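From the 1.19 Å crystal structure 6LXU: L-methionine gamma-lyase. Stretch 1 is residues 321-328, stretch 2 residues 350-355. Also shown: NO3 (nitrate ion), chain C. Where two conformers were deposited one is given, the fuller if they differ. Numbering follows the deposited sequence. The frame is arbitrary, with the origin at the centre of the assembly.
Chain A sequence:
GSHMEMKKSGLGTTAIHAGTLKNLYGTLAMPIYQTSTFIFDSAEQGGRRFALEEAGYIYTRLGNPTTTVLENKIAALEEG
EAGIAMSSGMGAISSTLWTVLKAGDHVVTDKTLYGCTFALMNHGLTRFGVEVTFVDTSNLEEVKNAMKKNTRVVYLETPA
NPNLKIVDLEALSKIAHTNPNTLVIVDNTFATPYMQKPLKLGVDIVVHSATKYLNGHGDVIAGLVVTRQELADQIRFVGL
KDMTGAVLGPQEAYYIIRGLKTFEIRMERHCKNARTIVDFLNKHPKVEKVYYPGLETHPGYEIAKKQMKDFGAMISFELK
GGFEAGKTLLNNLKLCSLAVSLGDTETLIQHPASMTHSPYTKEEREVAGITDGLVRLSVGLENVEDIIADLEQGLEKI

Stretch 1 321-328: GGFEAGKT
Stretch 2 (350-355) QHPASM

What backbone shapes bring the two stretches together? Stretch 1 opens with Gly321 (phi/psi -83/4) and Gly322 (69/-141), whose positive phi favours glycine; the chain is helical from Phe323 to Thr328 and beyond, with phi near -60 to -68 and psi from -33 to -50. Gly326 N bonds Gly322 O at 3.0 Å, Lys327 N bonds Phe323 O at 3.2 Å and Thr328 N bonds Glu324 O at 2.9 Å. Stretch 2 leaves extended Gln350 (-146/153), passes His351 (-121/93) and turns through Pro352 (-56/-36), Ala353 (-61/-35) and Ser354 (-99/-9) to Met355 (-117/-91); Ser354 N bonds His351 O at 3.1 Å. Two pairs set the register: Phe323 CA lies 7.1 Å from Ala353 CA, and Gly326 CA lies 6.0 Å from His351 CA. The numbering falls in stretch 2 as it rises in stretch 1, so the two run in opposite senses here. No hydrogen bond crosses, so packing holds this contact of 238 Å².

How does Phe323 reach the turn? Its CA-to-CB bond points sideways, but chi1 t (-172°) and chi2 85° bring the ring end nearer. Ala353 O lies at the ring edge, 3.6 Å from Phe323 CE1, where the carbonyl oxygen meets the slightly positive ring hydrogens. Phe323 CD1 packs on Ala353 CB at 3.8 Å, an apolar contact, and Phe323 CZ lies 3.8 Å from Ser354 CB. The Phe323 and His351 rings meet obliquely, centroids 5.6 Å apart and planes at 57°, while Phe323 O approaches His351 CE1 to 3.3 Å.

Why can the imidazole come so close to the helix at Gly326? This residue has no side chain, and an ideal CB would stand 2.2 Å from His351 NE2, a clash. The bare backbone instead lays Gly326 CA over the ring face, 3.7 Å from the His351 centroid and 9° off the normal, a CH-pi contact. The CA-to-CB bond of His351 points toward stretch 1, with chi1 t (175°) and chi2 -129°. Its ring is tethered within its own stretch: His351 ND1 and Ser354 OG share a 2.7 Å hydrogen bond, with Ser354 at chi1 p (69°). NE2 is bonded elsewhere in the structure.

What does Lys327 add one residue later? Its backbone N also sits over the His351 face, 3.9 Å from His351 ND1. The side chain starts sideways and runs m, t, m, t (-61°, -161°, -56°, 172°), its end leading away. Lys327 CG lies 4.0 Å from His351 ND1, and Lys327 CD packs on Ser354 CB at 3.8 Å. The ammonium lies clear of stretch 2 and bonds elsewhere in the structure.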

# COMPACT_ATOMS: atom_id res chain seq x y z
N GLY A 321 29.34 -35.04 -3.29
CA GLY A 321 28.42 -36.00 -3.90
C GLY A 321 27.69 -35.53 -5.15
O GLY A 321 26.83 -36.24 -5.66
N GLY A 322 27.99 -34.33 -5.64
CA GLY A 322 27.49 -33.89 -6.94
C GLY A 322 25.99 -33.62 -7.02
O GLY A 322 25.36 -33.13 -6.07
N PHE A 323 25.40 -34.00 -8.16
CA PHE A 323 24.04 -33.59 -8.54
C PHE A 323 22.98 -34.08 -7.58
O PHE A 323 22.14 -33.30 -7.11
CB PHE A 323 23.75 -34.09 -9.96
CG PHE A 323 22.47 -33.57 -10.54
CD1 PHE A 323 22.43 -32.34 -11.18
CD2 PHE A 323 21.31 -34.32 -10.49
CE1 PHE A 323 21.26 -31.87 -11.74
CE2 PHE A 323 20.13 -33.86 -11.05
CZ PHE A 323 20.11 -32.63 -11.68
N GLU A 324 23.00 -35.37 -7.26
CA GLU A 324 22.01 -35.94 -6.37
C GLU A 324 22.17 -35.41 -4.95
O GLU A 324 21.17 -35.26 -4.24
CB GLU A 324 22.04 -37.47 -6.39
CG GLU A 324 21.69 -38.08 -7.74
CD GLU A 324 20.28 -37.75 -8.21
OE1 GLU A 324 19.34 -37.77 -7.38
OE2 GLU A 324 20.10 -37.47 -9.40
N ALA A 325 23.40 -35.13 -4.53
CA ALA A 325 23.64 -34.55 -3.22
C ALA A 325 23.02 -33.16 -3.11
O ALA A 325 22.46 -32.83 -2.06
CB ALA A 325 25.13 -34.49 -2.91
N GLY A 326 23.13 -32.36 -4.17
CA GLY A 326 22.52 -31.03 -4.20
C GLY A 326 21.02 -31.10 -4.01
O GLY A 326 20.44 -30.38 -3.18
N LYS A 327 20.37 -31.97 -4.76
CA LYS A 327 18.91 -32.09 -4.66
C LYS A 327 18.49 -32.64 -3.30
O LYS A 327 17.55 -32.14 -2.67
CB LYS A 327 18.34 -32.96 -5.78
CG LYS A 327 18.60 -32.43 -7.17
CD LYS A 327 17.66 -33.02 -8.23
CE LYS A 327 17.69 -34.54 -8.28
NZ LYS A 327 16.63 -35.07 -9.18
N THR A 328 19.18 -33.68 -2.82
CA THR A 328 18.88 -34.27 -1.54
C THR A 328 19.02 -33.26 -0.40
O THR A 328 18.16 -33.20 0.47
CB THR A 328 19.73 -35.53 -1.29
OG1 THR A 328 19.37 -36.53 -2.26
CG2 THR A 328 19.51 -36.09 0.11
N GLN A 350 19.73 -22.24 -3.49
CA GLN A 350 19.46 -22.79 -4.81
C GLN A 350 20.58 -23.74 -5.22
O GLN A 350 21.73 -23.56 -4.80
CB GLN A 350 19.31 -21.67 -5.84
CG GLN A 350 20.41 -20.63 -5.85
CD GLN A 350 20.23 -19.66 -6.99
OE1 GLN A 350 20.71 -19.90 -8.09
NE2 GLN A 350 19.54 -18.55 -6.74
N HIS A 351 20.24 -24.70 -6.07
CA HIS A 351 21.17 -25.68 -6.64
C HIS A 351 21.08 -25.47 -8.14
O HIS A 351 20.18 -26.03 -8.78
CB HIS A 351 20.74 -27.08 -6.21
CG HIS A 351 21.54 -28.17 -6.83
ND1 HIS A 351 20.96 -29.25 -7.48
CD2 HIS A 351 22.88 -28.37 -6.89
CE1 HIS A 351 21.91 -30.06 -7.90
NE2 HIS A 351 23.08 -29.55 -7.56
N PRO A 352 21.96 -24.63 -8.71
CA PRO A 352 21.75 -24.24 -10.11
C PRO A 352 21.63 -25.40 -11.10
O PRO A 352 20.83 -25.32 -12.04
CB PRO A 352 22.95 -23.36 -10.42
CG PRO A 352 23.35 -22.79 -9.11
CD PRO A 352 22.99 -23.79 -8.07
N ALA A 353 22.39 -26.48 -10.89
CA ALA A 353 22.37 -27.58 -11.87
C ALA A 353 21.00 -28.21 -12.03
O ALA A 353 20.66 -28.63 -13.14
CB ALA A 353 23.40 -28.65 -11.50
N SER A 354 20.21 -28.28 -10.96
CA SER A 354 18.86 -28.85 -11.03
C SER A 354 17.75 -27.82 -11.13
O SER A 354 16.60 -28.20 -11.36
CB SER A 354 18.59 -29.73 -9.81
OG SER A 354 18.49 -28.96 -8.62
N MET A 355 18.07 -26.54 -10.95
CA MET A 355 17.04 -25.49 -10.81
C MET A 355 17.16 -24.50 -11.97
O MET A 355 16.60 -24.76 -13.04
CB MET A 355 17.13 -24.86 -9.40
CG MET A 355 16.75 -25.89 -8.34
SD MET A 355 16.95 -25.36 -6.64
CE MET A 355 15.80 -23.99 -6.53
N NO3 C . 19.70 -14.69 -8.23
O1 NO3 C . 19.62 -13.83 -7.37
O2 NO3 C . 20.50 -14.53 -9.20
O3 NO3 C . 18.98 -15.73 -8.16